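Local coordinates for bifunctional GH43-CE protein (Bacteroides eggerthii, PDB 6MLY) that probably hydrolyses beta-1,4-xylosidic bonds of xylan-type chains through its family 43 glycoside hydrolase module and also carries a putative carbohydrate esterase module, at residues S46-M49 against V55-M58; W96-R101 against Y107-F112; T119-T124 against P170-V175. All blocks are in the same frame, centred on the assembly; numbering follows the deposited sequence.

The three contacts follow one another along the family 43 module, neither nested nor crossed. Nearest the N terminus, interaction 1 closes the short excursion between strands 41-45 and 56-60, part of one four-stranded antiparallel sheet. Interaction 2 then pairs the two arms of the hairpin 99-103/106-113 in the next such sheet. Interaction 3 spans a longer piece of chain, bringing the loop at 170-175 back onto strand 118-124. Interactions 1 and 2 pack together, with Val55 against Thr111 and Thr47 beside the backbone of Trp96 and Ala97. Interactions 2 and 3 reach the same sheet, through neighbouring strands 106-113 and 118-124, probably hydrogen-bonded at Thr111-Tyr120 and Leu109-Tyr122.

Interaction 1. Residues S46-M49 against V55-M58; sequences STTM and VPIM
Ser46 and Thr48 leave the second strand of a four-stranded antiparallel blade, in what family 43 enzymes build as a five-bladed beta-propeller, and meet Val55 and Pro56 where the chain enters the third strand. Regular pairing has lapsed here: Ser46 N lies 3.3 Å from Pro56 O, but the angle is too poor for a hydrogen bond. Side chains carry the junction instead. The methyl CG2 of Thr48 abuts the Pro56 ring at CG and CD, 3.5 Å from CG. A chi1 of 63° lays this methyl beside the backbone N of Thr48, from where it makes the closest approach to the ring, with OG1 farther off. Without that methyl, as with an alanine here, the Pro56 ring would probably lose its cover on this side and a gap would open. Arg373, from the concanavalin-like domain, touches both Thr48 and Pro56, and so places the contact at the boundary between domains. Further into the blade a backbone bond between Met44 and Met58 joins the same two strands. Ser46 CB approaches the proline ring, 3.8 Å from Pro56 CG. Its carbonyl accepts a CA-H...O contact, Val55 CA to Ser46 O, of 3.6 Å with 165° at the hydrogen.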
ATOM      1  N   SER A  46       8.968  -6.159  23.663  1.00 68.13           N
ATOM      2  CA  SER A  46       8.573  -6.336  22.264  1.00 68.93           C
ATOM      3  C   SER A  46       9.808  -6.439  21.361  1.00 69.23           C
ATOM      4  O   SER A  46      10.922  -6.124  21.777  1.00 69.31           O
ATOM      5  CB  SER A  46       7.682  -5.200  21.850  1.00 68.46           C
ATOM      6  OG  SER A  46       6.845  -5.582  20.778  1.00 69.30           O
ATOM      7  N   THR A  47       9.587  -6.893  20.124  1.00 70.00           N
ATOM      8  CA  THR A  47      10.633  -7.007  19.104  1.00 70.89           C
ATOM      9  C   THR A  47      10.425  -5.935  18.023  1.00 70.31           C
ATOM     10  O   THR A  47       9.307  -5.751  17.521  1.00 70.18           O
ATOM     11  CB  THR A  47      10.654  -8.412  18.486  1.00 72.94           C
ATOM     12  OG1 THR A  47      10.883  -9.384  19.505  1.00 74.41           O
ATOM     13  CG2 THR A  47      11.722  -8.572  17.428  1.00 73.76           C
ATOM     14  N   THR A  48      11.513  -5.216  17.706  1.00 69.92           N
ATOM     15  CA  THR A  48      11.608  -4.304  16.561  1.00 69.20           C
ATOM     16  C   THR A  48      12.868  -4.597  15.735  1.00 69.58           C
ATOM     17  O   THR A  48      13.173  -3.848  14.804  1.00 69.78           O
ATOM     18  CB  THR A  48      11.629  -2.839  17.008  1.00 67.73           C
ATOM     19  OG1 THR A  48      12.801  -2.633  17.802  1.00 67.72           O
ATOM     20  CG2 THR A  48      10.383  -2.449  17.770  1.00 67.43           C
ATOM     21  N   MET A  49      13.584  -5.676  16.077  1.00 70.45           N
ATOM     22  CA  MET A  49      14.714  -6.185  15.305  1.00 70.85           C
ATOM     23  C   MET A  49      15.736  -5.062  15.075  1.00 69.99           C
ATOM     24  O   MET A  49      16.396  -4.619  16.020  1.00 70.92           O
ATOM     25  CB  MET A  49      14.226  -6.768  13.971  1.00 71.67           C
ATOM     26  CG  MET A  49      13.444  -8.054  14.135  1.00 73.39           C
ATOM     27  SD  MET A  49      12.309  -8.368  12.761  1.00 74.53           S
ATOM     28  CE  MET A  49      11.304  -9.669  13.475  1.00 75.91           C
ATOM     29  N   VAL A  55      14.059  -2.911  21.581  1.00 64.57           N
ATOM     30  CA  VAL A  55      13.247  -3.542  22.645  1.00 65.26           C
ATOM     31  C   VAL A  55      12.340  -2.489  23.281  1.00 64.41           C
ATOM     32  O   VAL A  55      12.627  -1.988  24.364  1.00 64.20           O
ATOM     33  CB  VAL A  55      14.111  -4.259  23.705  1.00 65.47           C
ATOM     34  CG1 VAL A  55      13.267  -5.165  24.592  1.00 65.99           C
ATOM     35  CG2 VAL A  55      15.254  -5.050  23.086  1.00 66.33           C
ATOM     36  N   PRO A  56      11.224  -2.105  22.618  1.00 64.72           N
ATOM     37  CA  PRO A  56      10.270  -1.165  23.206  1.00 63.90           C
ATOM     38  C   PRO A  56       9.448  -1.782  24.346  1.00 64.15           C
ATOM     39  O   PRO A  56       8.916  -2.881  24.198  1.00 64.54           O
ATOM     40  CB  PRO A  56       9.346  -0.789  22.038  1.00 63.86           C
ATOM     41  CG  PRO A  56       9.453  -1.949  21.074  1.00 64.66           C
ATOM     42  CD  PRO A  56      10.843  -2.520  21.258  1.00 64.94           C
ATOM     43  N   ILE A  57       9.351  -1.049  25.461  1.00 63.83           N
ATOM     44  CA  ILE A  57       8.500  -1.416  26.587  1.00 64.15           C
ATOM     45  C   ILE A  57       7.213  -0.594  26.483  1.00 64.38           C
ATOM     46  O   ILE A  57       7.271   0.606  26.245  1.00 63.75           O
ATOM     47  CB  ILE A  57       9.207  -1.192  27.942  1.00 64.04           C
ATOM     48  CG1 ILE A  57      10.582  -1.866  27.997  1.00 64.31           C
ATOM     49  CG2 ILE A  57       8.319  -1.637  29.099  1.00 64.52           C
ATOM     50  CD1 ILE A  57      11.744  -0.904  27.939  1.00 63.71           C
ATOM     51  N   MET A  58       6.073  -1.267  26.676  1.00 65.35           N
ATOM     52  CA  MET A  58       4.747  -0.668  26.609  1.00 65.67           C
ATOM     53  C   MET A  58       4.032  -0.860  27.949  1.00 65.95           C
ATOM     54  O   MET A  58       4.113  -1.925  28.539  1.00 66.25           O
ATOM     55  CB  MET A  58       3.906  -1.326  25.513  1.00 66.83           C
ATOM     56  CG  MET A  58       4.441  -1.099  24.120  1.00 66.90           C
ATOM     57  SD  MET A  58       3.268  -1.622  22.848  1.00 68.63           S
ATOM     58  CE  MET A  58       4.312  -1.501  21.397  1.00 68.19           C
TER

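Interaction 2. Residues W96-R101 against Y107-F112; sequences WASCLR and YYLSTF
Strands 99-103 and 106-113 pair as an antiparallel hairpin that starts a four-stranded sheet, continued by 118-124 and 133-137, with Cys99 opposite Ser110, Leu100 opposite Leu109 and Arg101 opposite Tyr108. The axes of the two short segments run at 174°. Cys99 with Ser110 and Arg101 with Tyr108 are the hydrogen-bonded pairs: Cys99 N and Ser110 O are 2.9 Å apart, and each pair returns a second bond from the other strand. Leu100 and Leu109 form the non-hydrogen-bonded pair between them. Their side chains cross obliquely, Leu100 CD1 to Leu109 CG at 4.1 Å, on the face that looks toward Tyr43 and Ser45 of the preceding sheet, while Cys99 and Ser110 point the other way, onto Phe146, and Ser110 OG bonds to His144. In the five-bladed propeller expected of family 43, the hairpin would supply the first two strands of a blade. Beyond the regular pairing, Trp96 N still donates to Phe112 O (3.1 Å), nearly straight. The Thr111 hydroxyl lies 2.9 Å from Trp96 O, though Phe112 O competes for its proton. Phe112 has CG between its backbone N and carbonyl carbon (chi1 64°), which turns the ring toward Trp96 and Ala97. There Trp96 CB sits over one face, 3.9 Å from the Phe112 ring centroid, in a CH-pi contact, while Ala97 CB approaches Phe112 CE2 at 4.2 Å. The Trp96 indole is turned 82° from the Phe112 plane, and its NE1 bonds to Gly92 O. Phe112 also packs against Asp143, predicted to tune and orient the catalytic acid.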
ATOM      1  N   TRP A  96      15.825  -9.658  18.947  1.00 72.72           N
ATOM      2  CA  TRP A  96      14.699 -10.575  18.753  1.00 74.58           C
ATOM      3  C   TRP A  96      13.889 -10.715  20.058  1.00 74.04           C
ATOM      4  O   TRP A  96      13.911  -9.809  20.908  1.00 72.62           O
ATOM      5  CB  TRP A  96      15.241 -11.908  18.203  1.00 77.48           C
ATOM      6  CG  TRP A  96      15.235 -11.962  16.705  1.00 78.22           C
ATOM      7  CD1 TRP A  96      15.217 -10.894  15.860  1.00 78.16           C
ATOM      8  CD2 TRP A  96      15.240 -13.134  15.869  1.00 80.86           C
ATOM      9  NE1 TRP A  96      15.194 -11.319  14.563  1.00 79.32           N
ATOM     10  CE2 TRP A  96      15.214 -12.685  14.533  1.00 80.76           C
ATOM     11  CE3 TRP A  96      15.263 -14.513  16.110  1.00 82.95           C
ATOM     12  CZ2 TRP A  96      15.214 -13.559  13.446  1.00 82.33           C
ATOM     13  CZ3 TRP A  96      15.258 -15.377  15.037  1.00 84.11           C
ATOM     14  CH2 TRP A  96      15.236 -14.905  13.724  1.00 83.66           C
ATOM     15  N   ALA A  97      13.128 -11.816  20.178  1.00 74.76           N
ATOM     16  CA  ALA A  97      12.237 -12.089  21.310  1.00 73.39           C
ATOM     17  C   ALA A  97      12.953 -11.805  22.633  1.00 71.89           C
ATOM     18  O   ALA A  97      14.068 -12.266  22.860  1.00 73.03           O
ATOM     19  CB  ALA A  97      11.750 -13.515  21.260  1.00 75.30           C
ATOM     20  N   SER A  98      12.280 -11.030  23.489  1.00 69.82           N
ATOM     21  CA  SER A  98      12.795 -10.592  24.760  1.00 68.41           C
ATOM     22  C   SER A  98      12.020 -11.296  25.873  1.00 68.51           C
ATOM     23  O   SER A  98      10.983 -11.908  25.627  1.00 69.04           O
ATOM     24  CB  SER A  98      12.716  -9.086  24.894  1.00 66.79           C
ATOM     25  OG  SER A  98      11.373  -8.627  24.849  1.00 66.32           O
ATOM     26  N   CYS A  99      12.556 -11.190  27.092  1.00 68.35           N
ATOM     27  CA  CYS A  99      11.984 -11.767  28.293  1.00 68.95           C
ATOM     28  C   CYS A  99      11.863 -10.653  29.337  1.00 67.90           C
ATOM     29  O   CYS A  99      12.868 -10.027  29.678  1.00 67.91           O
ATOM     30  CB  CYS A  99      12.869 -12.902  28.793  1.00 69.93           C
ATOM     31  SG  CYS A  99      12.107 -13.916  30.084  1.00 71.39           S
ATOM     32  N   LEU A 100      10.635 -10.389  29.804  1.00 67.61           N
ATOM     33  CA  LEU A 100      10.366  -9.320  30.779  1.00 66.58           C
ATOM     34  C   LEU A 100       9.864  -9.930  32.095  1.00 67.32           C
ATOM     35  O   LEU A 100       8.863 -10.648  32.099  1.00 67.90           O
ATOM     36  CB  LEU A 100       9.337  -8.349  30.189  1.00 65.89           C
ATOM     37  CG  LEU A 100       8.844  -7.251  31.132  1.00 65.21           C
ATOM     38  CD1 LEU A 100       9.988  -6.360  31.588  1.00 64.32           C
ATOM     39  CD2 LEU A 100       7.749  -6.425  30.476  1.00 64.76           C
ATOM     40  N   ARG A 101      10.555  -9.607  33.197  1.00 67.12           N
ATOM     41  CA  ARG A 101      10.235 -10.115  34.552  1.00 67.83           C
ATOM     42  C   ARG A 101      10.297  -8.975  35.574  1.00 67.12           C
ATOM     43  O   ARG A 101      10.915  -7.937  35.320  1.00 66.19           O
ATOM     44  CB  ARG A 101      11.220 -11.194  35.010  1.00 68.70           C
ATOM     45  CG  ARG A 101      11.277 -12.421  34.116  1.00 69.69           C
ATOM     46  CD  ARG A 101       9.958 -13.172  34.073  1.00 70.84           C
ATOM     47  NE  ARG A 101      10.148 -14.491  33.455  1.00 72.01           N
ATOM     48  CZ  ARG A 101       9.119 -15.308  32.985  1.00 73.27           C
ATOM     49  NH1 ARG A 101       7.815 -14.962  33.028  1.00 73.46           N
ATOM     50  NH2 ARG A 101       9.432 -16.550  32.737  1.00 74.57           N
ATOM     51  N   TYR A 107      12.844  -4.719  37.927  1.00 64.65           N
ATOM     52  CA  TYR A 107      12.432  -5.176  36.607  1.00 64.88           C
ATOM     53  C   TYR A 107      13.646  -5.766  35.886  1.00 64.86           C
ATOM     54  O   TYR A 107      14.730  -5.183  35.900  1.00 64.15           O
ATOM     55  CB  TYR A 107      11.812  -4.028  35.802  1.00 64.32           C
ATOM     56  CG  TYR A 107      10.488  -3.546  36.337  1.00 64.42           C
ATOM     57  CD1 TYR A 107      10.414  -2.454  37.187  1.00 64.06           C
ATOM     58  CD2 TYR A 107       9.310  -4.203  36.020  1.00 65.17           C
ATOM     59  CE1 TYR A 107       9.204  -2.016  37.698  1.00 64.35           C
ATOM     60  CE2 TYR A 107       8.092  -3.781  36.525  1.00 65.52           C
ATOM     61  CZ  TYR A 107       8.038  -2.683  37.367  1.00 65.19           C
ATOM     62  OH  TYR A 107       6.845  -2.257  37.872  1.00 65.68           O
ATOM     63  N   TYR A 108      13.436  -6.921  35.247  1.00 65.59           N
ATOM     64  CA  TYR A 108      14.481  -7.644  34.532  1.00 66.02           C
ATOM     65  C   TYR A 108      14.036  -7.882  33.087  1.00 66.08           C
ATOM     66  O   TYR A 108      13.001  -8.519  32.850  1.00 66.46           O
ATOM     67  CB  TYR A 108      14.792  -8.971  35.229  1.00 67.02           C
ATOM     68  CG  TYR A 108      15.444  -8.828  36.580  1.00 66.80           C
ATOM     69  CD1 TYR A 108      14.687  -8.765  37.738  1.00 66.92           C
ATOM     70  CD2 TYR A 108      16.821  -8.747  36.700  1.00 66.63           C
ATOM     71  CE1 TYR A 108      15.280  -8.633  38.985  1.00 66.69           C
ATOM     72  CE2 TYR A 108      17.429  -8.610  37.938  1.00 66.33           C
ATOM     73  CZ  TYR A 108      16.658  -8.557  39.086  1.00 66.38           C
ATOM     74  OH  TYR A 108      17.261  -8.419  40.301  1.00 66.15           O
ATOM     75  N   LEU A 109      14.843  -7.369  32.147  1.00 65.78           N
ATOM     76  CA  LEU A 109      14.567  -7.417  30.712  1.00 65.97           C
ATOM     77  C   LEU A 109      15.772  -8.017  29.973  1.00 66.58           C
ATOM     78  O   LEU A 109      16.898  -7.543  30.132  1.00 66.81           O
ATOM     79  CB  LEU A 109      14.283  -5.993  30.229  1.00 64.81           C
ATOM     80  CG  LEU A 109      13.199  -5.878  29.164  1.00 64.70           C
ATOM     81  CD1 LEU A 109      13.094  -4.447  28.655  1.00 63.81           C
ATOM     82  CD2 LEU A 109      13.458  -6.844  28.021  1.00 65.47           C
ATOM     83  N   SER A 110      15.523  -9.053  29.163  1.00 67.46           N
ATOM     84  CA  SER A 110      16.565  -9.711  28.376  1.00 68.27           C
ATOM     85  C   SER A 110      16.177  -9.731  26.892  1.00 68.67           C
ATOM     86  O   SER A 110      15.001  -9.801  26.563  1.00 68.62           O
ATOM     87  CB  SER A 110      16.818 -11.109  28.871  1.00 69.56           C
ATOM     88  OG  SER A 110      15.835 -12.009  28.379  1.00 70.23           O
ATOM     89  N   THR A 111      17.190  -9.682  26.020  1.00 69.75           N
ATOM     90  CA  THR A 111      17.056 -10.078  24.623  1.00 71.31           C
ATOM     91  C   THR A 111      18.387 -10.655  24.128  1.00 72.53           C
ATOM     92  O   THR A 111      19.401 -10.604  24.827  1.00 71.89           O
ATOM     93  CB  THR A 111      16.585  -8.913  23.740  1.00 70.57           C
ATOM     94  OG1 THR A 111      16.317  -9.438  22.439  1.00 72.00           O
ATOM     95  CG2 THR A 111      17.592  -7.791  23.624  1.00 70.40           C
ATOM     96  N   PHE A 112      18.348 -11.192  22.904  1.00 73.90           N
ATOM     97  CA  PHE A 112      19.497 -11.735  22.179  1.00 75.25           C
ATOM     98  C   PHE A 112      19.482 -11.161  20.758  1.00 75.66           C
ATOM     99  O   PHE A 112      18.494 -10.542  20.351  1.00 75.47           O
ATOM    100  CB  PHE A 112      19.437 -13.263  22.137  1.00 76.32           C
ATOM    101  CG  PHE A 112      18.259 -13.809  21.370  1.00 76.59           C
ATOM    102  CD1 PHE A 112      18.419 -14.322  20.092  1.00 77.61           C
ATOM    103  CD2 PHE A 112      16.984 -13.784  21.913  1.00 76.73           C
ATOM    104  CE1 PHE A 112      17.331 -14.804  19.380  1.00 78.54           C
ATOM    105  CE2 PHE A 112      15.897 -14.265  21.198  1.00 77.35           C
ATOM    106  CZ  PHE A 112      16.073 -14.778  19.935  1.00 78.16           C
TER

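Interaction 3. Residues T119-T124 against P170-V175; sequences TYFYTT and PDLSGV
Leu172 meets strand 118-124 through a single methyl, CD1, which lies 4.0 Å from Thr123 CG2 and 4.3 Å from Phe121 CD1. The contact is wholly apolar, and no hydrogen bond joins the two segments. The Leu172 and Thr123 side chains meet at an angle, and the methyl approaches the Phe121 ring at a slant. Thr123 presents its methyl because CG2 stands anti to the carbonyl carbon. Phe121 and Thr123 are two residues apart on the strand and therefore point to the same face, so one leucine can touch both; Tyr108 of the adjacent strand also packs on Leu172. Several features position the leucine. Its backbone takes a left-handed conformation, and its carbonyl oxygen accepts a hydrogen bond from Thr135 OG1 on strand 133-137. On the exposed side of the loop, Ser173 OG donates to Asp171 OD1 at 2.7 Å, reaching the carboxylate on its syn side and 33° out of its plane, which bridges the residues flanking Leu172. Phe121 pairs through the backbone with Thr135, and Tyr120 with Thr111, so strand 118-124 is held between 133-137 and 106-113. A leucine from the loop after strand 164-167 thus packs on the Phe121/Thr123 face of this sheet, while Phe146 of strand 145-148 meets Phe121 edge-to-face, as neighbouring blades do in the five-bladed beta-propeller of family 43.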
ATOM      1  N   THR A 119      23.709 -12.379  23.877  1.00 79.15           N
ATOM      2  CA  THR A 119      22.541 -12.219  24.754  1.00 77.03           C
ATOM      3  C   THR A 119      22.792 -11.040  25.707  1.00 74.85           C
ATOM      4  O   THR A 119      23.865 -10.953  26.312  1.00 74.32           O
ATOM      5  CB  THR A 119      22.246 -13.521  25.511  1.00 78.27           C
ATOM      6  OG1 THR A 119      21.995 -14.545  24.547  1.00 79.24           O
ATOM      7  CG2 THR A 119      21.061 -13.417  26.446  1.00 77.86           C
ATOM      8  N   TYR A 120      21.796 -10.150  25.827  1.00 73.39           N
ATOM      9  CA  TYR A 120      21.891  -8.911  26.623  1.00 72.46           C
ATOM     10  C   TYR A 120      20.865  -8.932  27.764  1.00 71.28           C
ATOM     11  O   TYR A 120      19.737  -9.374  27.579  1.00 73.26           O
ATOM     12  CB  TYR A 120      21.669  -7.683  25.735  1.00 71.98           C
ATOM     13  CG  TYR A 120      22.616  -7.568  24.566  1.00 72.45           C
ATOM     14  CD1 TYR A 120      22.366  -8.229  23.373  1.00 73.40           C
ATOM     15  CD2 TYR A 120      23.764  -6.795  24.648  1.00 72.15           C
ATOM     16  CE1 TYR A 120      23.230  -8.129  22.293  1.00 74.20           C
ATOM     17  CE2 TYR A 120      24.639  -6.683  23.578  1.00 73.27           C
ATOM     18  CZ  TYR A 120      24.371  -7.348  22.392  1.00 74.10           C
ATOM     19  OH  TYR A 120      25.229  -7.240  21.332  1.00 74.04           O
ATOM     20  N   PHE A 121      21.276  -8.438  28.938  1.00 69.77           N
ATOM     21  CA  PHE A 121      20.418  -8.332  30.121  1.00 68.62           C
ATOM     22  C   PHE A 121      20.407  -6.879  30.610  1.00 66.90           C
ATOM     23  O   PHE A 121      21.460  -6.248  30.729  1.00 66.63           O
ATOM     24  CB  PHE A 121      20.890  -9.275  31.235  1.00 69.16           C
ATOM     25  CG  PHE A 121      20.239 -10.634  31.218  1.00 69.58           C
ATOM     26  CD1 PHE A 121      19.010 -10.839  31.823  1.00 69.49           C
ATOM     27  CD2 PHE A 121      20.844 -11.704  30.577  1.00 70.61           C
ATOM     28  CE1 PHE A 121      18.406 -12.086  31.797  1.00 70.50           C
ATOM     29  CE2 PHE A 121      20.238 -12.951  30.552  1.00 71.65           C
ATOM     30  CZ  PHE A 121      19.020 -13.139  31.161  1.00 71.54           C
ATOM     31  N   TYR A 122      19.204  -6.382  30.918  1.00 66.26           N
ATOM     32  CA  TYR A 122      18.974  -5.011  31.359  1.00 65.34           C
ATOM     33  C   TYR A 122      18.150  -5.036  32.657  1.00 65.05           C
ATOM     34  O   TYR A 122      17.178  -5.790  32.749  1.00 65.53           O
ATOM     35  CB  TYR A 122      18.240  -4.233  30.261  1.00 64.85           C
ATOM     36  CG  TYR A 122      18.911  -4.184  28.910  1.00 64.89           C
ATOM     37  CD1 TYR A 122      18.737  -5.192  27.973  1.00 65.73           C
ATOM     38  CD2 TYR A 122      19.675  -3.090  28.536  1.00 64.39           C
ATOM     39  CE1 TYR A 122      19.325  -5.125  26.716  1.00 65.84           C
ATOM     40  CE2 TYR A 122      20.266  -3.004  27.284  1.00 64.60           C
ATOM     41  CZ  TYR A 122      20.093  -4.024  26.369  1.00 65.26           C
ATOM     42  OH  TYR A 122      20.694  -3.933  25.146  1.00 65.77           O
ATOM     43  N   THR A 123      18.533  -4.216  33.647  1.00 64.37           N
ATOM     44  CA  THR A 123      17.836  -4.169  34.943  1.00 64.29           C
ATOM     45  C   THR A 123      17.641  -2.719  35.405  1.00 63.08           C
ATOM     46  O   THR A 123      18.517  -1.880  35.212  1.00 62.74           O
ATOM     47  CB  THR A 123      18.598  -4.948  36.021  1.00 64.99           C
ATOM     48  OG1 THR A 123      19.799  -4.232  36.313  1.00 65.13           O
ATOM     49  CG2 THR A 123      18.924  -6.369  35.614  1.00 65.95           C
ATOM     50  N   THR A 124      16.495  -2.456  36.049  1.00 63.04           N
ATOM     51  CA  THR A 124      16.149  -1.131  36.584  1.00 62.80           C
ATOM     52  C   THR A 124      15.041  -1.244  37.644  1.00 64.12           C
ATOM     53  O   THR A 124      14.280  -2.214  37.653  1.00 65.48           O
ATOM     54  CB  THR A 124      15.681  -0.190  35.469  1.00 61.97           C
ATOM     55  OG1 THR A 124      15.535   1.111  36.038  1.00 61.12           O
ATOM     56  CG2 THR A 124      14.378  -0.628  34.839  1.00 62.24           C
ATOM     57  N   PRO A 170      24.609 -15.137  39.235  1.00 82.31           N
ATOM     58  CA  PRO A 170      23.832 -14.153  39.996  1.00 81.19           C
ATOM     59  C   PRO A 170      23.836 -12.734  39.400  1.00 80.24           C
ATOM     60  O   PRO A 170      22.769 -12.149  39.220  1.00 80.70           O
ATOM     61  CB  PRO A 170      24.489 -14.158  41.386  1.00 81.46           C
ATOM     62  CG  PRO A 170      25.895 -14.669  41.148  1.00 81.76           C
ATOM     63  CD  PRO A 170      25.780 -15.626  39.979  1.00 82.68           C
ATOM     64  N   ASP A 171      25.022 -12.205  39.071  1.00 79.25           N
ATOM     65  CA  ASP A 171      25.172 -10.811  38.628  1.00 77.86           C
ATOM     66  C   ASP A 171      24.894 -10.690  37.114  1.00 77.82           C
ATOM     67  O   ASP A 171      25.149  -9.631  36.512  1.00 75.19           O
ATOM     68  CB  ASP A 171      26.536 -10.247  39.064  1.00 77.41           C
ATOM     69  CG  ASP A 171      27.834 -10.885  38.328  1.00 78.80           C
ATOM     70  OD1 ASP A 171      27.665 -11.865  37.558  1.00 80.69           O
ATOM     71  OD2 ASP A 171      29.006 -10.380  38.529  1.00 79.37           O
ATOM     72  N   LEU A 172      24.375 -11.773  36.512  1.00 78.93           N
ATOM     73  CA  LEU A 172      23.816 -11.801  35.150  1.00 79.42           C
ATOM     74  C   LEU A 172      24.884 -11.446  34.102  1.00 80.37           C
ATOM     75  O   LEU A 172      24.559 -10.894  33.041  1.00 80.23           O
ATOM     76  CB  LEU A 172      22.621 -10.840  35.070  1.00 77.82           C
ATOM     77  CG  LEU A 172      21.429 -11.174  35.967  1.00 77.89           C
ATOM     78  CD1 LEU A 172      20.364 -10.092  35.877  1.00 75.36           C
ATOM     79  CD2 LEU A 172      20.837 -12.531  35.609  1.00 79.81           C
ATOM     80  N   SER A 173      26.145 -11.794  34.384  1.00 80.72           N
ATOM     81  CA  SER A 173      27.262 -11.544  33.472  1.00 80.61           C
ATOM     82  C   SER A 173      27.491 -12.761  32.567  1.00 80.79           C
ATOM     83  O   SER A 173      28.282 -12.685  31.632  1.00 81.75           O
ATOM     84  CB  SER A 173      28.515 -11.183  34.227  1.00 80.95           C
ATOM     85  OG  SER A 173      28.850 -12.187  35.174  1.00 82.59           O
ATOM     86  N   GLY A 174      26.798 -13.870  32.852  1.00 81.16           N
ATOM     87  CA  GLY A 174      26.864 -15.064  32.018  1.00 82.00           C
ATOM     88  C   GLY A 174      25.981 -16.188  32.534  1.00 82.82           C
ATOM     89  O   GLY A 174      25.109 -15.977  33.380  1.00 82.62           O
ATOM     90  N   VAL A 175      26.206 -17.382  31.974  1.00 82.95           N
ATOM     91  CA  VAL A 175      25.672 -18.650  32.464  1.00 83.59           C
ATOM     92  C   VAL A 175      26.777 -19.319  33.289  1.00 84.57           C
ATOM     93  O   VAL A 175      27.953 -19.094  33.008  1.00 85.00           O
ATOM     94  CB  VAL A 175      25.214 -19.543  31.293  1.00 85.17           C
ATOM     95  CG1 VAL A 175      24.357 -20.710  31.762  1.00 86.77           C
ATOM     96  CG2 VAL A 175      24.479 -18.742  30.233  1.00 83.89           C
TER